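Local structure of rhamnonate dehydratase (Gibberella zeae PH-1, 3FXG) at residues 40-48 with 186-194; 290-301 with 320-331. The protein probably dehydrates L-rhamnonate to the 2-keto-3-deoxy sugar acid, as a magnesium-dependent member of the enolase superfamily. All coordinates share one frame; numbering follows the deposited sequence.

Contact 1: residues 40-48 with 186-194; sequences SDISTPASK and VPLPFCPDD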
# COMPACT_ATOMS: atom_id res chain seq x y z
N SER A 40 19.30 -37.99 15.41
CA SER A 40 18.89 -37.30 16.63
C SER A 40 17.49 -36.73 16.41
O SER A 40 16.96 -36.80 15.31
CB SER A 40 19.87 -36.18 16.97
OG SER A 40 19.88 -35.19 15.96
N ASP A 41 16.89 -36.19 17.46
CA ASP A 41 15.56 -35.61 17.32
C ASP A 41 15.66 -34.28 16.58
O ASP A 41 16.17 -33.30 17.13
CB ASP A 41 14.90 -35.38 18.68
CG ASP A 41 14.57 -36.67 19.39
OD1 ASP A 41 14.23 -37.66 18.71
OD2 ASP A 41 14.63 -36.69 20.64
N ILE A 42 15.18 -34.25 15.35
CA ILE A 42 15.22 -33.03 14.55
C ILE A 42 13.88 -32.84 13.84
O ILE A 42 13.39 -33.75 13.17
CB ILE A 42 16.32 -33.09 13.48
CG1 ILE A 42 17.69 -33.27 14.14
CG2 ILE A 42 16.30 -31.82 12.64
CD1 ILE A 42 18.84 -33.39 13.15
N SER A 43 13.29 -31.66 14.00
CA SER A 43 12.02 -31.36 13.36
C SER A 43 12.27 -31.12 11.87
O SER A 43 13.16 -30.34 11.51
CB SER A 43 11.39 -30.11 13.99
OG SER A 43 10.13 -29.82 13.42
N THR A 44 11.51 -31.80 11.02
CA THR A 44 11.65 -31.66 9.57
C THR A 44 10.27 -31.61 8.91
O THR A 44 9.25 -31.80 9.58
CB THR A 44 12.42 -32.86 8.96
OG1 THR A 44 11.53 -33.98 8.84
CG2 THR A 44 13.60 -33.26 9.85
N PRO A 45 10.22 -31.33 7.59
CA PRO A 45 8.95 -31.26 6.87
C PRO A 45 8.20 -32.60 6.88
O PRO A 45 6.99 -32.64 6.67
CB PRO A 45 9.37 -30.86 5.46
CG PRO A 45 10.59 -30.03 5.70
CD PRO A 45 11.33 -30.85 6.74
N ALA A 46 8.94 -33.68 7.12
CA ALA A 46 8.34 -35.02 7.15
C ALA A 46 8.03 -35.52 8.55
O ALA A 46 7.50 -36.61 8.72
CB ALA A 46 9.27 -36.01 6.44
N SER A 47 8.34 -34.71 9.57
CA SER A 47 8.09 -35.10 10.95
C SER A 47 6.61 -35.28 11.25
O SER A 47 6.24 -35.78 12.32
CB SER A 47 8.70 -34.08 11.91
OG SER A 47 10.11 -34.09 11.82
N LYS A 48 5.76 -34.86 10.32
CA LYS A 48 4.32 -34.98 10.47
C LYS A 48 3.89 -36.45 10.53
O LYS A 48 2.84 -36.78 11.07
CB LYS A 48 3.61 -34.31 9.28
CG LYS A 48 4.06 -32.87 9.01
CD LYS A 48 3.47 -32.33 7.70
CE LYS A 48 1.95 -32.26 7.73
NZ LYS A 48 1.44 -31.26 8.71
N VAL A 186 21.61 -24.86 17.54
CA VAL A 186 21.07 -26.19 17.80
C VAL A 186 19.83 -26.50 16.96
O VAL A 186 19.09 -25.61 16.56
CB VAL A 186 20.72 -26.35 19.30
CG1 VAL A 186 21.97 -26.16 20.15
CG2 VAL A 186 19.67 -25.33 19.70
N PRO A 187 19.60 -27.79 16.66
CA PRO A 187 18.43 -28.17 15.87
C PRO A 187 17.19 -28.35 16.74
O PRO A 187 17.24 -29.01 17.78
CB PRO A 187 18.88 -29.47 15.20
CG PRO A 187 19.75 -30.09 16.25
CD PRO A 187 20.54 -28.92 16.81
N LEU A 188 16.08 -27.74 16.33
CA LEU A 188 14.82 -27.84 17.05
C LEU A 188 14.36 -29.29 16.93
O LEU A 188 14.24 -29.82 15.83
CB LEU A 188 13.77 -26.91 16.44
CG LEU A 188 12.47 -26.75 17.22
CD1 LEU A 188 12.73 -25.89 18.45
CD2 LEU A 188 11.42 -26.10 16.33
N PRO A 189 14.09 -29.95 18.07
CA PRO A 189 13.66 -31.35 18.08
C PRO A 189 12.25 -31.74 17.64
O PRO A 189 12.08 -32.78 17.00
CB PRO A 189 13.94 -31.77 19.52
CG PRO A 189 13.64 -30.52 20.29
CD PRO A 189 14.29 -29.45 19.44
N PHE A 190 11.24 -30.94 17.96
CA PHE A 190 9.87 -31.32 17.61
C PHE A 190 9.11 -30.37 16.69
O PHE A 190 9.26 -29.16 16.77
CB PHE A 190 9.10 -31.57 18.90
CG PHE A 190 9.84 -32.46 19.86
CD1 PHE A 190 9.99 -33.82 19.60
CD2 PHE A 190 10.46 -31.92 20.99
CE1 PHE A 190 10.76 -34.62 20.44
CE2 PHE A 190 11.23 -32.72 21.83
CZ PHE A 190 11.38 -34.07 21.55
N CYS A 191 8.28 -30.95 15.82
CA CYS A 191 7.49 -30.19 14.86
C CYS A 191 6.12 -29.81 15.42
O CYS A 191 5.70 -30.29 16.46
CB CYS A 191 7.32 -31.01 13.57
SG CYS A 191 6.12 -32.37 13.70
N PRO A 192 5.40 -28.91 14.71
CA PRO A 192 4.07 -28.46 15.15
C PRO A 192 3.05 -29.57 15.39
O PRO A 192 2.18 -29.44 16.24
CB PRO A 192 3.65 -27.52 14.02
CG PRO A 192 4.96 -26.95 13.56
CD PRO A 192 5.84 -28.18 13.51
N ASP A 193 3.14 -30.66 14.63
CA ASP A 193 2.20 -31.75 14.79
C ASP A 193 2.28 -32.46 16.14
O ASP A 193 1.44 -33.30 16.45
CB ASP A 193 2.36 -32.76 13.65
CG ASP A 193 1.88 -32.20 12.32
OD1 ASP A 193 0.72 -31.74 12.26
OD2 ASP A 193 2.65 -32.22 11.35
N ASP A 194 3.29 -32.12 16.93
CA ASP A 194 3.44 -32.72 18.25
C ASP A 194 2.67 -31.86 19.25
O ASP A 194 2.71 -32.09 20.46
CB ASP A 194 4.92 -32.81 18.64
CG ASP A 194 5.58 -34.06 18.10
OD1 ASP A 194 5.20 -34.52 17.01
OD2 ASP A 194 6.50 -34.59 18.77
O HOH W 1 17.61 -31.68 18.67
O HOH W 2 14.86 -28.67 13.08
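Ser43 sets its backbone N against Leu188 and its side chain against Cys191, where the chain leaves barrel strand 184-187. The backbone N gives a nearly straight hydrogen bond to Leu188 O (2.8 Å, 168° at the hydrogen). From there the side chain can be followed outward. Ser43 CB rests over the peptide backbone, 3.4 Å from Leu188 O and about as far from the carbonyl carbon of Phe190. OG, set opposite the backbone N by chi1 of -178°, is carried past Phe190 to Cys191, where it lies 3.1 Å from Cys191 CB; its polar partner is the hydroxyl of Ser226, outside both segments. Upstream, Asp41 O receives a CA-H...O contact from Pro189 CA, and a water donates to both Asp41 O and Pro187 O, bridging the two segments at a point where no direct hydrogen bond does so. Ile42 CG1 lies 4.1 Å from Pro187 CB. Downstream, the type I turn Thr44-Ser47 brings Ser47 CB to 3.6 Å from Cys191 SG, while Ser47 OG accepts from Thr44 N (2.8 Å) and so helps brace the turn. Lys48 NZ forms a salt bridge with Asp193, although the position of the carboxylate oxygen is doubtful. Pro45 O accepts a hydrogen bond from Arg118 of a second subunit, placing this loop at a subunit boundary. The backbone bond and the water bridge thus use main-chain carbonyls of Leu188, Asp41 and Pro187 as acceptors, with side-chain packing between them, and the charged pair adds a less certain tie at the solvent-exposed end.

Contact 2: residues 290-301 with 320-331; sequences RNLDIIQPDVMW and VPVVPHASGPYS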
# COMPACT_ATOMS: atom_id res chain seq x y z
N ARG A 290 12.85 -6.65 3.69
CA ARG A 290 13.84 -6.69 4.75
C ARG A 290 13.24 -7.36 6.00
O ARG A 290 13.34 -6.84 7.11
CB ARG A 290 14.31 -5.25 5.05
CG ARG A 290 15.61 -5.13 5.84
CD ARG A 290 16.70 -4.33 5.09
NE ARG A 290 16.26 -3.01 4.61
CZ ARG A 290 16.88 -1.86 4.88
NH1 ARG A 290 16.41 -0.72 4.39
NH2 ARG A 290 17.96 -1.84 5.65
N ASN A 291 12.61 -8.51 5.79
CA ASN A 291 12.00 -9.27 6.88
C ASN A 291 12.91 -10.39 7.38
O ASN A 291 12.54 -11.16 8.27
CB ASN A 291 10.66 -9.88 6.44
CG ASN A 291 9.58 -8.84 6.28
OD1 ASN A 291 9.40 -7.98 7.15
ND2 ASN A 291 8.85 -8.90 5.17
N LEU A 292 14.09 -10.49 6.78
CA LEU A 292 15.08 -11.50 7.16
C LEU A 292 16.38 -10.79 7.52
O LEU A 292 16.91 -10.01 6.74
CB LEU A 292 15.30 -12.50 6.02
CG LEU A 292 14.08 -13.38 5.75
CD1 LEU A 292 14.22 -14.04 4.39
CD2 LEU A 292 13.94 -14.43 6.85
N ASP A 293 16.88 -11.06 8.72
CA ASP A 293 18.10 -10.43 9.20
C ASP A 293 19.36 -10.98 8.55
O ASP A 293 20.39 -10.31 8.51
CB ASP A 293 18.18 -10.59 10.71
CG ASP A 293 17.00 -9.97 11.40
OD1 ASP A 293 17.10 -8.79 11.81
OD2 ASP A 293 15.96 -10.65 11.52
N ILE A 294 19.26 -12.21 8.05
CA ILE A 294 20.38 -12.86 7.39
C ILE A 294 19.87 -13.83 6.33
O ILE A 294 18.91 -14.57 6.57
CB ILE A 294 21.23 -13.69 8.38
CG1 ILE A 294 21.75 -12.81 9.52
CG2 ILE A 294 22.42 -14.33 7.65
CD1 ILE A 294 22.55 -13.58 10.55
N ILE A 295 20.48 -13.83 5.15
CA ILE A 295 20.09 -14.79 4.13
C ILE A 295 21.23 -15.80 4.08
O ILE A 295 22.40 -15.43 4.21
CB ILE A 295 19.83 -14.13 2.75
CG1 ILE A 295 21.08 -13.42 2.23
CG2 ILE A 295 18.67 -13.15 2.88
CD1 ILE A 295 20.91 -12.89 0.81
N GLN A 296 20.89 -17.07 3.90
CA GLN A 296 21.88 -18.14 3.96
C GLN A 296 21.91 -19.14 2.81
O GLN A 296 21.54 -20.30 2.99
CB GLN A 296 21.68 -18.88 5.28
CG GLN A 296 21.60 -17.95 6.48
CD GLN A 296 21.01 -18.62 7.71
OE1 GLN A 296 19.86 -19.08 7.70
NE2 GLN A 296 21.79 -18.68 8.79
N PRO A 297 22.36 -18.72 1.63
CA PRO A 297 22.40 -19.65 0.51
C PRO A 297 23.52 -20.67 0.68
O PRO A 297 24.48 -20.41 1.40
CB PRO A 297 22.65 -18.74 -0.69
CG PRO A 297 23.52 -17.68 -0.11
CD PRO A 297 22.84 -17.38 1.22
N ASP A 298 23.38 -21.82 0.03
CA ASP A 298 24.41 -22.84 0.05
C ASP A 298 25.07 -22.67 -1.31
O ASP A 298 24.41 -22.75 -2.34
CB ASP A 298 23.81 -24.25 0.18
CG ASP A 298 24.87 -25.32 0.28
OD1 ASP A 298 25.68 -25.46 -0.66
OD2 ASP A 298 24.91 -26.03 1.31
N VAL A 299 26.38 -22.40 -1.32
CA VAL A 299 27.10 -22.16 -2.56
C VAL A 299 27.06 -23.33 -3.54
O VAL A 299 27.18 -23.13 -4.75
CB VAL A 299 28.57 -21.79 -2.29
CG1 VAL A 299 29.32 -22.97 -1.74
CG2 VAL A 299 29.22 -21.28 -3.57
N MSE A 300 26.89 -24.54 -3.03
CA MSE A 300 26.84 -25.72 -3.89
C MSE A 300 25.43 -25.98 -4.41
O MSE A 300 25.22 -26.89 -5.21
CB MSE A 300 27.34 -26.96 -3.13
CG MSE A 300 28.84 -26.96 -2.85
SE MSE A 300 29.36 -28.48 -1.75
CE MSE A 300 28.78 -27.78 -0.06
N TRP A 301 24.46 -25.18 -3.96
CA TRP A 301 23.08 -25.39 -4.38
C TRP A 301 22.40 -24.25 -5.14
O TRP A 301 21.69 -24.50 -6.12
CB TRP A 301 22.20 -25.73 -3.16
CG TRP A 301 22.70 -26.84 -2.27
CD1 TRP A 301 23.68 -27.75 -2.54
CD2 TRP A 301 22.21 -27.17 -0.95
NE1 TRP A 301 23.83 -28.63 -1.49
CE2 TRP A 301 22.94 -28.29 -0.50
CE3 TRP A 301 21.23 -26.62 -0.12
CZ2 TRP A 301 22.72 -28.88 0.75
CZ3 TRP A 301 21.00 -27.20 1.13
CH2 TRP A 301 21.75 -28.33 1.55
N VAL A 320 22.11 -6.17 4.05
CA VAL A 320 21.63 -7.43 4.59
C VAL A 320 22.81 -8.40 4.53
O VAL A 320 23.35 -8.67 3.46
CB VAL A 320 20.46 -8.01 3.76
CG1 VAL A 320 20.16 -9.44 4.22
CG2 VAL A 320 19.22 -7.14 3.93
N PRO A 321 23.23 -8.93 5.69
CA PRO A 321 24.36 -9.86 5.67
C PRO A 321 24.04 -11.19 5.00
O PRO A 321 22.91 -11.67 5.04
CB PRO A 321 24.70 -10.02 7.15
CG PRO A 321 23.38 -9.83 7.83
CD PRO A 321 22.79 -8.66 7.07
N VAL A 322 25.06 -11.77 4.38
CA VAL A 322 24.95 -13.06 3.71
C VAL A 322 25.89 -14.00 4.46
O VAL A 322 27.09 -13.76 4.51
CB VAL A 322 25.39 -12.98 2.23
CG1 VAL A 322 25.29 -14.36 1.59
CG2 VAL A 322 24.53 -11.99 1.46
N VAL A 323 25.33 -15.05 5.05
CA VAL A 323 26.11 -16.04 5.78
C VAL A 323 25.69 -17.38 5.19
O VAL A 323 24.73 -17.99 5.64
CB VAL A 323 25.79 -16.02 7.29
CG1 VAL A 323 26.63 -17.07 8.03
CG2 VAL A 323 26.07 -14.63 7.87
N PRO A 324 26.41 -17.85 4.16
CA PRO A 324 26.09 -19.12 3.51
C PRO A 324 26.02 -20.33 4.42
O PRO A 324 26.60 -20.35 5.51
CB PRO A 324 27.17 -19.24 2.43
CG PRO A 324 28.30 -18.42 2.96
CD PRO A 324 27.61 -17.24 3.56
N HIS A 325 25.28 -21.34 3.97
CA HIS A 325 25.10 -22.58 4.71
C HIS A 325 26.29 -23.51 4.53
O HIS A 325 26.54 -24.00 3.43
CB HIS A 325 23.80 -23.25 4.23
CG HIS A 325 23.66 -24.67 4.68
ND1 HIS A 325 24.29 -25.72 4.04
CD2 HIS A 325 22.96 -25.22 5.70
CE1 HIS A 325 23.98 -26.85 4.65
NE2 HIS A 325 23.17 -26.58 5.66
N ALA A 326 27.02 -23.75 5.62
CA ALA A 326 28.20 -24.63 5.61
C ALA A 326 29.06 -24.36 4.39
O ALA A 326 29.67 -23.29 4.28
CB ALA A 326 27.75 -26.09 5.64
N SER A 327 29.14 -25.34 3.49
CA SER A 327 29.88 -25.24 2.23
C SER A 327 31.41 -25.32 2.22
O SER A 327 32.01 -25.35 1.15
CB SER A 327 29.45 -23.97 1.48
OG SER A 327 28.06 -23.99 1.20
N GLY A 328 32.04 -25.36 3.39
CA GLY A 328 33.49 -25.46 3.43
C GLY A 328 34.24 -24.37 2.67
O GLY A 328 33.78 -23.23 2.63
N PRO A 329 35.40 -24.68 2.07
CA PRO A 329 36.21 -23.71 1.32
C PRO A 329 35.44 -22.90 0.27
O PRO A 329 35.77 -21.75 -0.01
CB PRO A 329 37.30 -24.57 0.70
CG PRO A 329 37.51 -25.61 1.77
CD PRO A 329 36.10 -25.98 2.15
N TYR A 330 34.41 -23.51 -0.33
CA TYR A 330 33.63 -22.80 -1.33
C TYR A 330 32.96 -21.59 -0.69
O TYR A 330 32.72 -20.58 -1.36
CB TYR A 330 32.58 -23.73 -1.94
CG TYR A 330 33.18 -25.00 -2.49
CD1 TYR A 330 34.30 -24.95 -3.32
CD2 TYR A 330 32.64 -26.25 -2.17
CE1 TYR A 330 34.88 -26.12 -3.81
CE2 TYR A 330 33.22 -27.42 -2.66
CZ TYR A 330 34.34 -27.35 -3.47
OH TYR A 330 34.92 -28.50 -3.94
N SER A 331 32.67 -21.69 0.60
CA SER A 331 32.06 -20.58 1.32
C SER A 331 33.13 -19.72 1.99
O SER A 331 32.97 -18.51 2.10
CB SER A 331 31.06 -21.10 2.35
OG SER A 331 31.63 -22.11 3.16
O HOH W 3 24.39 -19.72 8.06
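The C-terminal edge of the enolase-superfamily barrel brings Asp298 and His325 together beside the magnesium site. His325 ND1 donates to Asp298 OD2 (2.8 Å, 141° at the hydrogen), reaching the oxygen on its anti side but somewhat out of the carboxylate plane. The carboxylate and ring planes are 35° apart. A chi1 of -177°, with CG opposite the backbone N, carries the Asp298 carboxylate toward His325. Its OD1 accepts from Met300 N in an Asx turn, so both oxygens are engaged; OD2 also bonds to Tyr28 and lies 3.5 Å above the Trp301 ring, over its centre. His325 is further fixed by its own N, hydrogen-bonded to Pro297 O (2.8 Å). A His-Asp pair of this kind is used in dehydratases of the superfamily, and the pairing here is consistent with that of these relatives.

Toward strand 294-295 the two segments run parallel. Ile295 N donates to Pro321 O and Val323 N to Ile295 O (3.1 Å), making a single bridge of Ile295 with Val322. Ile295 CD1 packs on Val322 CG2 (3.8 Å), towards helix 305-316, while Ile294 CG2 meets Val323 CG2. Beyond the histidine, Val299 CG1 presses on Ser327 CB at 3.4 Å, tighter than usual, and selenomethionine Met300 places SE beside the Tyr330 ring, 5.1 Å from its centroid, in a Met-aromatic contact.

How the contacts relate
Both contacts reach the same barrel sheet: contact 1 attaches a loop from the N-terminal part of the chain to the exit of strand 184-187, contact 2 joins strand 294-295 to the chain that follows helix 305-316. Their centres are 22 Å apart and their nearest atoms about 11 Å, so they do not touch. The magnesium, bound by Asp222, Glu248 and Glu275, is a shared landmark: the side chain of His325 in contact 2 is about 4 Å from it, and that of Pro187 in contact 1 about 9 Å. Leu188 also pairs with the backbone of Asp222, and Gln296, held through OE1 by Thr272, is hydrogen-bonded through NE2 to Glu248, tying each contact to a metal ligand.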